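Local coordinates for VP5 (Halorubrum pleomorphic virus 2, PDB 6QGI), which is the envelope protein of a haloarchaeal pleomorphic virus and probably mediates fusion of the viral membrane with that of the host cell, at residues Phe113-Trp117 with Leu223-Trp228; Ile59-Gln63 with Asn227-Ile231; Gly27-Pro31 with Ala122-Ile127; Leu293-Val297 with Ala319-Ala323. All coordinates share one frame. Residues are numbered along the deposited sequence.

Contact 1: Phe113-Trp117 with Leu223-Trp228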
loop_
_atom_site.group_PDB
_atom_site.type_symbol
_atom_site.label_atom_id
_atom_site.label_comp_id
_atom_site.label_asym_id
_atom_site.label_seq_id
_atom_site.Cartn_x
_atom_site.Cartn_y
_atom_site.Cartn_z
ATOM N N PHE A 113 -2.641 -12.212 2.725
ATOM C CA PHE A 113 -3.756 -11.357 3.109
ATOM C C PHE A 113 -4.253 -11.693 4.524
ATOM O O PHE A 113 -4.551 -10.786 5.299
ATOM C CB PHE A 113 -4.886 -11.502 2.076
ATOM C CG PHE A 113 -6.170 -10.768 2.380
ATOM C CD1 PHE A 113 -6.308 -9.423 2.076
ATOM C CD2 PHE A 113 -7.266 -11.439 2.909
ATOM C CE1 PHE A 113 -7.498 -8.748 2.353
ATOM C CE2 PHE A 113 -8.454 -10.763 3.183
ATOM C CZ PHE A 113 -8.565 -9.425 2.895
ATOM N N LEU A 114 -4.344 -12.988 4.855
ATOM C CA LEU A 114 -4.841 -13.430 6.158
ATOM C C LEU A 114 -3.772 -13.336 7.245
ATOM O O LEU A 114 -4.131 -13.096 8.396
ATOM C CB LEU A 114 -5.432 -14.846 6.094
ATOM C CG LEU A 114 -6.673 -14.982 5.200
ATOM C CD1 LEU A 114 -7.051 -16.426 4.977
ATOM C CD2 LEU A 114 -7.825 -14.126 5.704
ATOM N N LYS A 115 -2.476 -13.458 6.887
ATOM C CA LYS A 115 -1.367 -13.314 7.836
ATOM C C LYS A 115 -1.260 -11.856 8.302
ATOM O O LYS A 115 -0.946 -11.601 9.467
ATOM C CB LYS A 115 -0.045 -13.778 7.217
ATOM C CG LYS A 115 0.230 -15.261 7.318
ATOM C CD LYS A 115 1.528 -15.636 6.618
ATOM C CE LYS A 115 1.585 -17.110 6.297
ATOM N NZ LYS A 115 1.687 -17.947 7.525
ATOM N N THR A 116 -1.544 -10.908 7.384
ATOM C CA THR A 116 -1.552 -9.462 7.633
ATOM C C THR A 116 -2.639 -9.140 8.663
ATOM O O THR A 116 -2.386 -8.334 9.560
ATOM C CB THR A 116 -1.753 -8.693 6.316
ATOM O OG1 THR A 116 -0.776 -9.118 5.370
ATOM C CG2 THR A 116 -1.673 -7.174 6.485
ATOM N N TRP A 117 -3.825 -9.793 8.548
ATOM C CA TRP A 117 -4.955 -9.652 9.473
ATOM C C TRP A 117 -4.611 -10.327 10.806
ATOM O O TRP A 117 -4.897 -9.760 11.860
ATOM C CB TRP A 117 -6.260 -10.240 8.875
ATOM C CG TRP A 117 -7.443 -10.214 9.813
ATOM C CD1 TRP A 117 -7.846 -11.215 10.647
ATOM C CD2 TRP A 117 -8.379 -9.138 10.000
ATOM N NE1 TRP A 117 -8.968 -10.829 11.345
ATOM C CE2 TRP A 117 -9.313 -9.558 10.973
ATOM C CE3 TRP A 117 -8.512 -7.854 9.448
ATOM C CZ2 TRP A 117 -10.369 -8.742 11.400
ATOM C CZ3 TRP A 117 -9.562 -7.050 9.872
ATOM C CH2 TRP A 117 -10.480 -7.498 10.830
ATOM N N LEU A 223 -8.484 -2.308 11.781
ATOM C CA LEU A 223 -9.002 -3.675 11.932
ATOM C C LEU A 223 -10.525 -3.708 11.659
ATOM O O LEU A 223 -11.269 -4.438 12.325
ATOM C CB LEU A 223 -8.666 -4.266 13.323
ATOM C CG LEU A 223 -7.208 -4.591 13.578
ATOM C CD1 LEU A 223 -6.990 -5.046 14.997
ATOM C CD2 LEU A 223 -6.744 -5.656 12.667
ATOM N N ASN A 224 -10.974 -2.880 10.691
ATOM C CA ASN A 224 -12.368 -2.766 10.279
ATOM C C ASN A 224 -12.642 -3.833 9.231
ATOM O O ASN A 224 -12.225 -3.681 8.084
ATOM C CB ASN A 224 -12.664 -1.344 9.758
ATOM C CG ASN A 224 -14.115 -1.038 9.416
ATOM O OD1 ASN A 224 -15.030 -1.851 9.586
ATOM N ND2 ASN A 224 -14.358 0.166 8.922
ATOM N N ALA A 225 -13.331 -4.923 9.631
ATOM C CA ALA A 225 -13.668 -6.066 8.764
ATOM C C ALA A 225 -14.473 -5.655 7.509
ATOM O O ALA A 225 -14.403 -6.352 6.494
ATOM C CB ALA A 225 -14.429 -7.113 9.556
ATOM N N SER A 226 -15.187 -4.509 7.573
ATOM C CA SER A 226 -15.940 -3.893 6.473
ATOM C C SER A 226 -15.025 -3.441 5.333
ATOM O O SER A 226 -15.511 -3.240 4.220
ATOM C CB SER A 226 -16.713 -2.678 6.976
ATOM O OG SER A 226 -17.926 -3.074 7.581
ATOM N N ASN A 227 -13.725 -3.211 5.630
ATOM C CA ASN A 227 -12.723 -2.784 4.650
ATOM C C ASN A 227 -11.958 -3.980 4.076
ATOM O O ASN A 227 -11.381 -3.874 2.996
ATOM C CB ASN A 227 -11.751 -1.788 5.279
ATOM C CG ASN A 227 -12.351 -0.442 5.598
ATOM O OD1 ASN A 227 -13.435 -0.074 5.128
ATOM N ND2 ASN A 227 -11.636 0.335 6.400
ATOM N N TRP A 228 -11.972 -5.112 4.792
ATOM C CA TRP A 228 -11.294 -6.351 4.418
ATOM C C TRP A 228 -12.226 -7.301 3.651
ATOM O O TRP A 228 -11.760 -8.007 2.757
ATOM C CB TRP A 228 -10.743 -7.033 5.675
ATOM C CG TRP A 228 -9.583 -6.307 6.296
ATOM C CD1 TRP A 228 -9.620 -5.125 6.981
ATOM C CD2 TRP A 228 -8.210 -6.718 6.274
ATOM N NE1 TRP A 228 -8.354 -4.776 7.393
ATOM C CE2 TRP A 228 -7.468 -5.738 6.972
ATOM C CE3 TRP A 228 -7.535 -7.834 5.751
ATOM C CZ2 TRP A 228 -6.085 -5.843 7.161
ATOM C CZ3 TRP A 228 -6.164 -7.925 5.917
ATOM C CH2 TRP A 228 -5.451 -6.938 6.616
#
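Aromatic residues spaced four apart on a helix project from the same side, and the helix 91-133 puts this to use. F113 opens the contact: its ring meets the six-membered ring of W228 with centroids 5.0 Å apart and planes at 51°, an oblique pairing in which F113 CZ comes within 3.4 Å of W228 CE3. The carbonyl F113 O lies 3.3 Å from W228 CZ3. One turn on, T116 CG2 touches W228 CH2 at 3.8 Å, while its hydroxyl bonds back to the carbonyl of N112. W228 is the centre of an aromatic cluster that joins the helix 91-133 to the first turn of the helix 225-253, N-capped by N224. W117 completes it edge-on to the face of W228, a T-shaped pair of the W117 six-membered and W228 five-membered rings, centroids 4.5 Å apart, planes at 70°. W117 also reaches L223 before the helix and A225 at its start: W117 CZ3 is 4.2 Å from L223 CD2, W117 CH2 4.2 Å from A225 CB.

Contact 2: Ile59-Gln63 with Asn227-Ile231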
loop_
_atom_site.group_PDB
_atom_site.type_symbol
_atom_site.label_atom_id
_atom_site.label_comp_id
_atom_site.label_asym_id
_atom_site.label_seq_id
_atom_site.Cartn_x
_atom_site.Cartn_y
_atom_site.Cartn_z
ATOM N N ILE A 59 -2.602 -4.057 1.876
ATOM C CA ILE A 59 -3.884 -4.654 1.493
ATOM C C ILE A 59 -5.068 -3.670 1.313
ATOM O O ILE A 59 -5.699 -3.704 0.256
ATOM C CB ILE A 59 -4.250 -5.744 2.538
ATOM C CG1 ILE A 59 -3.319 -6.971 2.420
ATOM C CG2 ILE A 59 -5.721 -6.150 2.418
ATOM C CD1 ILE A 59 -3.447 -7.924 3.514
ATOM N N VAL A 60 -5.405 -2.880 2.345
ATOM C CA VAL A 60 -6.608 -2.046 2.397
ATOM C C VAL A 60 -6.650 -0.982 1.291
ATOM O O VAL A 60 -7.708 -0.823 0.686
ATOM C CB VAL A 60 -6.821 -1.422 3.809
ATOM C CG1 VAL A 60 -8.135 -0.652 3.900
ATOM C CG2 VAL A 60 -6.778 -2.504 4.888
ATOM N N ASP A 61 -5.541 -0.282 1.007
ATOM C CA ASP A 61 -5.554 0.776 -0.016
ATOM C C ASP A 61 -5.406 0.259 -1.451
ATOM O O ASP A 61 -5.599 1.034 -2.384
ATOM C CB ASP A 61 -4.474 1.832 0.278
ATOM C CG ASP A 61 -4.872 2.879 1.307
ATOM O OD1 ASP A 61 -5.947 2.721 1.934
ATOM O OD2 ASP A 61 -4.107 3.864 1.483
ATOM N N ASN A 62 -5.115 -1.040 -1.639
ATOM C CA ASN A 62 -4.912 -1.591 -2.978
ATOM C C ASN A 62 -5.846 -2.778 -3.250
ATOM O O ASN A 62 -5.397 -3.917 -3.344
ATOM C CB ASN A 62 -3.434 -1.993 -3.172
ATOM C CG ASN A 62 -2.435 -1.020 -2.580
ATOM O OD1 ASN A 62 -2.445 0.169 -2.870
ATOM N ND2 ASN A 62 -1.562 -1.511 -1.721
ATOM N N GLN A 63 -7.144 -2.503 -3.401
ATOM C CA GLN A 63 -8.160 -3.524 -3.679
ATOM C C GLN A 63 -8.329 -3.714 -5.177
ATOM O O GLN A 63 -8.903 -4.717 -5.612
ATOM C CB GLN A 63 -9.525 -3.151 -3.059
ATOM C CG GLN A 63 -9.459 -2.344 -1.763
ATOM C CD GLN A 63 -9.405 -0.850 -1.980
ATOM O OE1 GLN A 63 -9.020 -0.352 -3.044
ATOM N NE2 GLN A 63 -9.796 -0.098 -0.963
ATOM N N ASN A 227 -13.725 -3.211 5.630
ATOM C CA ASN A 227 -12.723 -2.784 4.650
ATOM C C ASN A 227 -11.958 -3.980 4.076
ATOM O O ASN A 227 -11.381 -3.874 2.996
ATOM C CB ASN A 227 -11.751 -1.788 5.279
ATOM C CG ASN A 227 -12.351 -0.442 5.598
ATOM O OD1 ASN A 227 -13.435 -0.074 5.128
ATOM N ND2 ASN A 227 -11.636 0.335 6.400
ATOM N N TRP A 228 -11.972 -5.112 4.792
ATOM C CA TRP A 228 -11.294 -6.351 4.418
ATOM C C TRP A 228 -12.226 -7.301 3.651
ATOM O O TRP A 228 -11.760 -8.007 2.757
ATOM C CB TRP A 228 -10.743 -7.033 5.675
ATOM C CG TRP A 228 -9.583 -6.307 6.296
ATOM C CD1 TRP A 228 -9.620 -5.125 6.981
ATOM C CD2 TRP A 228 -8.210 -6.718 6.274
ATOM N NE1 TRP A 228 -8.354 -4.776 7.393
ATOM C CE2 TRP A 228 -7.468 -5.738 6.972
ATOM C CE3 TRP A 228 -7.535 -7.834 5.751
ATOM C CZ2 TRP A 228 -6.085 -5.843 7.161
ATOM C CZ3 TRP A 228 -6.164 -7.925 5.917
ATOM C CH2 TRP A 228 -5.451 -6.938 6.616
ATOM N N LYS A 229 -13.538 -7.300 3.981
ATOM C CA LYS A 229 -14.566 -8.124 3.330
ATOM C C LYS A 229 -14.653 -7.852 1.805
ATOM O O LYS A 229 -14.666 -8.839 1.066
ATOM C CB LYS A 229 -15.944 -7.953 4.000
ATOM C CG LYS A 229 -17.088 -8.733 3.355
ATOM C CD LYS A 229 -16.885 -10.236 3.417
ATOM C CE LYS A 229 -18.126 -10.982 3.010
ATOM N NZ LYS A 229 -17.823 -12.407 2.710
ATOM N N PRO A 230 -14.680 -6.590 1.284
ATOM C CA PRO A 230 -14.727 -6.415 -0.180
ATOM C C PRO A 230 -13.488 -6.979 -0.884
ATOM O O PRO A 230 -13.632 -7.524 -1.978
ATOM C CB PRO A 230 -14.813 -4.894 -0.359
ATOM C CG PRO A 230 -15.287 -4.376 0.941
ATOM C CD PRO A 230 -14.670 -5.276 1.955
ATOM N N ILE A 231 -12.285 -6.864 -0.259
ATOM C CA ILE A 231 -11.029 -7.378 -0.829
ATOM C C ILE A 231 -11.075 -8.917 -0.866
ATOM O O ILE A 231 -10.721 -9.492 -1.897
ATOM C CB ILE A 231 -9.759 -6.851 -0.104
ATOM C CG1 ILE A 231 -9.754 -5.320 -0.054
ATOM C CG2 ILE A 231 -8.482 -7.371 -0.785
ATOM C CD1 ILE A 231 -8.884 -4.726 0.991
#
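Where two helices meet near their ends, a few large side chains can carry the whole interface, and the first turns of the helix 225-253 illustrate this. N227 lies at the edge, its CB 4.0 Å from V60 CG1. W228 follows with its broad indole. I59 CG2 sits over the face of the six-membered ring, 4.2 Å from its centroid and 21° off the normal, a CH-pi contact, and I59 CD1 reaches W228 CZ3 at 3.6 Å. V60 CG2 closes on the five-membered ring, 3.7 Å from W228 NE1. This is helix-to-helix packing within the N-terminal part of the envelope protein: the end of the helix 37-60 meets the start of the helix 225-253, and F113 and W117 of the helix 91-133 also pack against W228, so that three helices share one indole. At P230, whose nitrogen has no hydrogen to give to the preceding turn, the helix is kinked. I231 then returns to the interface: its CD1 lies 3.4 Å from I59 O, 3.8 Å from I59 CG2 and 3.8 Å from V60 CA. From the partner segment, Q63 lays its aliphatic part against I231, with Q63 CG 3.4 Å from I231 CG1.

Contact 3: Gly27-Pro31 with Ala122-Ile127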
loop_
_atom_site.group_PDB
_atom_site.type_symbol
_atom_site.label_atom_id
_atom_site.label_comp_id
_atom_site.label_asym_id
_atom_site.label_seq_id
_atom_site.Cartn_x
_atom_site.Cartn_y
_atom_site.Cartn_z
ATOM N N GLY A 27 5.853 -7.578 11.764
ATOM C CA GLY A 27 5.591 -8.230 13.041
ATOM C C GLY A 27 4.928 -7.337 14.065
ATOM O O GLY A 27 5.078 -6.109 14.019
ATOM N N SER A 28 4.171 -7.966 14.988
ATOM C CA SER A 28 3.454 -7.312 16.083
ATOM C C SER A 28 4.423 -6.470 16.930
ATOM O O SER A 28 5.510 -6.936 17.267
ATOM C CB SER A 28 2.742 -8.360 16.936
ATOM O OG SER A 28 2.363 -7.912 18.226
ATOM N N ASP A 29 4.042 -5.210 17.204
ATOM C CA ASP A 29 4.823 -4.263 18.003
ATOM C C ASP A 29 3.904 -3.582 19.027
ATOM O O ASP A 29 3.747 -2.356 19.037
ATOM C CB ASP A 29 5.539 -3.230 17.101
ATOM C CG ASP A 29 6.491 -2.286 17.819
ATOM O OD1 ASP A 29 6.734 -2.489 19.042
ATOM O OD2 ASP A 29 6.987 -1.345 17.167
ATOM N N ALA A 30 3.308 -4.398 19.909
ATOM C CA ALA A 30 2.426 -3.905 20.957
ATOM C C ALA A 30 3.225 -3.219 22.059
ATOM O O ALA A 30 4.315 -3.706 22.392
ATOM C CB ALA A 30 1.614 -5.036 21.537
ATOM N N PRO A 31 2.694 -2.112 22.646
ATOM C CA PRO A 31 3.426 -1.421 23.717
ATOM C C PRO A 31 3.757 -2.335 24.890
ATOM O O PRO A 31 2.968 -3.238 25.202
ATOM C CB PRO A 31 2.462 -0.311 24.150
ATOM C CG PRO A 31 1.613 -0.084 22.954
ATOM C CD PRO A 31 1.433 -1.409 22.323
ATOM N N ALA A 122 -3.266 -10.452 16.606
ATOM C CA ALA A 122 -2.259 -10.899 17.581
ATOM C C ALA A 122 -1.691 -9.708 18.368
ATOM O O ALA A 122 -1.571 -9.776 19.597
ATOM C CB ALA A 122 -1.138 -11.643 16.874
ATOM N N GLU A 123 -1.367 -8.614 17.651
ATOM C CA GLU A 123 -0.855 -7.360 18.206
ATOM C C GLU A 123 -1.916 -6.703 19.079
ATOM O O GLU A 123 -1.578 -6.169 20.139
ATOM C CB GLU A 123 -0.441 -6.426 17.065
ATOM C CG GLU A 123 0.325 -5.193 17.486
ATOM C CD GLU A 123 0.622 -4.287 16.313
ATOM O OE1 GLU A 123 1.814 -3.992 16.078
ATOM O OE2 GLU A 123 -0.338 -3.873 15.626
ATOM N N LEU A 124 -3.197 -6.752 18.637
ATOM C CA LEU A 124 -4.333 -6.211 19.380
ATOM C C LEU A 124 -4.501 -6.979 20.686
ATOM O O LEU A 124 -4.739 -6.358 21.718
ATOM C CB LEU A 124 -5.634 -6.249 18.545
ATOM C CG LEU A 124 -6.927 -5.741 19.222
ATOM C CD1 LEU A 124 -6.839 -4.262 19.584
ATOM C CD2 LEU A 124 -8.143 -6.000 18.353
ATOM N N ASP A 125 -4.336 -8.323 20.645
ATOM C CA ASP A 125 -4.449 -9.185 21.820
ATOM C C ASP A 125 -3.408 -8.803 22.874
ATOM O O ASP A 125 -3.757 -8.706 24.055
ATOM C CB ASP A 125 -4.324 -10.666 21.437
ATOM C CG ASP A 125 -4.579 -11.628 22.590
ATOM O OD1 ASP A 125 -5.603 -11.455 23.301
ATOM O OD2 ASP A 125 -3.762 -12.560 22.776
ATOM N N SER A 126 -2.156 -8.534 22.443
ATOM C CA SER A 126 -1.077 -8.118 23.340
ATOM C C SER A 126 -1.268 -6.659 23.800
ATOM O O SER A 126 -0.774 -6.315 24.870
ATOM C CB SER A 126 0.297 -8.334 22.713
ATOM O OG SER A 126 0.422 -7.723 21.441
ATOM N N ILE A 127 -2.023 -5.825 23.037
ATOM C CA ILE A 127 -2.374 -4.458 23.458
ATOM C C ILE A 127 -3.362 -4.589 24.622
ATOM O O ILE A 127 -3.109 -4.051 25.702
ATOM C CB ILE A 127 -2.947 -3.571 22.307
ATOM C CG1 ILE A 127 -1.849 -3.112 21.332
ATOM C CG2 ILE A 127 -3.726 -2.366 22.860
ATOM C CD1 ILE A 127 -2.350 -2.837 19.889
HETATM O O HOH W 1 1.242 -10.418 19.466
#
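An extended chain laid along a helix can be held by a few polar contacts at one end and apolar ones at the other. The direct hydrogen bond runs from D29 N to E123 OE1, 2.8 Å long and nearly straight at 166°; E123 also forms a salt bridge with R51 through OE2, so one carboxylate ties the loop to two helices. Water adds an indirect link: it lies 3.0 Å from S28 OG and donates a weak hydrogen bond to A122 O at 2.9 Å. The hydroxyl of S126 is turned back on its own helix, S126 OG donating to E123 O at 2.8 Å, and A30 CB presses tightly against it, 2.9 Å from S126 OG. Apolar contacts follow, with I127 CG1 4.0 Å from A30 CB and 3.8 Å from P31 CD. All this is characteristic of an irregular connection packed along a helix: residues 27-31 follow the flank of the helix 91-133 on their way into the helix 37-60.

Contact 4: Leu293-Val297 with Ala319-Ala323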
loop_
_atom_site.group_PDB
_atom_site.type_symbol
_atom_site.label_atom_id
_atom_site.label_comp_id
_atom_site.label_asym_id
_atom_site.label_seq_id
_atom_site.Cartn_x
_atom_site.Cartn_y
_atom_site.Cartn_z
ATOM N N LEU A 293 1.911 -7.144 -12.080
ATOM C CA LEU A 293 0.467 -7.253 -11.850
ATOM C C LEU A 293 -0.314 -6.613 -13.004
ATOM O O LEU A 293 -1.533 -6.478 -12.926
ATOM C CB LEU A 293 0.071 -6.635 -10.500
ATOM C CG LEU A 293 0.392 -7.488 -9.272
ATOM C CD1 LEU A 293 0.584 -6.629 -8.046
ATOM C CD2 LEU A 293 -0.669 -8.564 -9.040
ATOM N N ASN A 294 0.398 -6.252 -14.092
ATOM C CA ASN A 294 -0.128 -5.685 -15.335
ATOM C C ASN A 294 -1.065 -4.475 -15.096
ATOM O O ASN A 294 -2.161 -4.382 -15.664
ATOM C CB ASN A 294 -0.822 -6.776 -16.154
ATOM C CG ASN A 294 -1.028 -6.413 -17.594
ATOM O OD1 ASN A 294 -0.119 -5.915 -18.271
ATOM N ND2 ASN A 294 -2.237 -6.653 -18.080
ATOM N N VAL A 295 -0.605 -3.539 -14.268
ATOM C CA VAL A 295 -1.350 -2.320 -13.969
ATOM C C VAL A 295 -0.942 -1.287 -15.037
ATOM O O VAL A 295 0.259 -1.069 -15.191
ATOM C CB VAL A 295 -1.089 -1.850 -12.505
ATOM C CG1 VAL A 295 -1.703 -0.483 -12.229
ATOM C CG2 VAL A 295 -1.602 -2.879 -11.498
ATOM N N PRO A 296 -1.885 -0.693 -15.821
ATOM C CA PRO A 296 -1.480 0.290 -16.854
ATOM C C PRO A 296 -0.507 1.339 -16.307
ATOM O O PRO A 296 -0.728 1.878 -15.220
ATOM C CB PRO A 296 -2.803 0.917 -17.289
ATOM C CG PRO A 296 -3.813 -0.135 -17.021
ATOM C CD PRO A 296 -3.350 -0.890 -15.812
ATOM N N VAL A 297 0.622 1.539 -17.009
ATOM C CA VAL A 297 1.694 2.439 -16.576
ATOM C C VAL A 297 2.146 3.359 -17.717
ATOM O O VAL A 297 2.112 2.967 -18.885
ATOM C CB VAL A 297 2.915 1.614 -16.035
ATOM C CG1 VAL A 297 4.134 2.490 -15.791
ATOM C CG2 VAL A 297 2.575 0.849 -14.762
ATOM N N ALA A 319 1.055 5.428 -12.771
ATOM C CA ALA A 319 0.476 4.106 -12.911
ATOM C C ALA A 319 -0.989 4.224 -12.545
ATOM O O ALA A 319 -1.321 4.868 -11.543
ATOM C CB ALA A 319 1.193 3.108 -12.014
ATOM N N LEU A 320 -1.868 3.699 -13.397
ATOM C CA LEU A 320 -3.302 3.753 -13.147
ATOM C C LEU A 320 -3.868 2.359 -13.152
ATOM O O LEU A 320 -3.575 1.605 -14.080
ATOM C CB LEU A 320 -4.013 4.602 -14.221
ATOM C CG LEU A 320 -3.775 6.119 -14.273
ATOM C CD1 LEU A 320 -4.703 6.744 -15.267
ATOM C CD2 LEU A 320 -4.085 6.791 -12.963
ATOM N N THR A 321 -4.675 2.009 -12.128
ATOM C CA THR A 321 -5.336 0.698 -12.063
ATOM C C THR A 321 -6.410 0.661 -13.160
ATOM O O THR A 321 -6.617 -0.368 -13.805
ATOM C CB THR A 321 -5.929 0.427 -10.676
ATOM O OG1 THR A 321 -6.952 1.379 -10.425
ATOM C CG2 THR A 321 -4.892 0.454 -9.565
ATOM N N ASP A 322 -7.065 1.814 -13.374
ATOM C CA ASP A 322 -8.092 2.018 -14.382
ATOM C C ASP A 322 -7.697 3.207 -15.265
ATOM O O ASP A 322 -7.880 4.363 -14.867
ATOM C CB ASP A 322 -9.454 2.246 -13.699
ATOM C CG ASP A 322 -10.664 2.123 -14.600
ATOM O OD1 ASP A 322 -10.484 2.058 -15.838
ATOM O OD2 ASP A 322 -11.791 2.081 -14.070
ATOM N N ALA A 323 -7.152 2.920 -16.465
ATOM C CA ALA A 323 -6.699 3.940 -17.417
ATOM C C ALA A 323 -7.854 4.830 -17.920
ATOM O O ALA A 323 -7.608 5.794 -18.646
ATOM C CB ALA A 323 -5.986 3.283 -18.583
#
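A Schellman motif closes the helix 285-292, and the chain that leaves it pairs with the end of the strand 312-320 in an antiparallel beta sheet. The helix is ended by N294, whose positive phi makes it the C-prime residue; V295 N returns to L290 O and N294 N to I291 O, turning the backbone out of the helix. The next residues run beside the partner strand in the opposite direction. V295 CG1 packs 3.4 Å from L320 O and 3.8 Å from T321 CA, while the V295 side chain also touches L290 of the preceding helix. P296 has no amide hydrogen, so it cannot donate to L320 O, although P296 N lies only 3.3 Å from it; its carbonyl does the pairing instead, accepting from L320 N at 2.8 Å and 155°. The same P296 O lies 3.4 Å from A319 CA in a CA-H...O contact. V297 and A319 form a non-hydrogen-bonded antiparallel pair, their CA atoms 4.2 Å apart and their side chains on the same face of the sheet, with V297 CG2 3.8 Å from A319 CB. The strand 312-320 also pairs with the strand 343-355, A319 bonding to Y344 through the backbone. Past the strand end the chain turns, and A323 comes back toward the proline, its CB 4.2 Å from P296 CB.

In the fold
Contacts 1 and 2, with centres 7 Å apart, share N227 and W228 and form one continuous core, in which F113 and T116 of the helix 91-133 touch I59 of the helix 37-60. Contact 3 lies 15 Å from contact 1 between centres, farther along the helix 91-133, and is joined to it where L124 packs on L223. Their segments alternate along the chain, so residues distant in sequence interlock within the N-terminal part of the protein. Contact 4 comes later in the chain, 35 Å from contact 3 between centres. It belongs to the antiparallel sheet, which this probable fusion protein sets beside the packed helices: contacts 2 and 4 approach to about 7 Å between nearest atoms without touching.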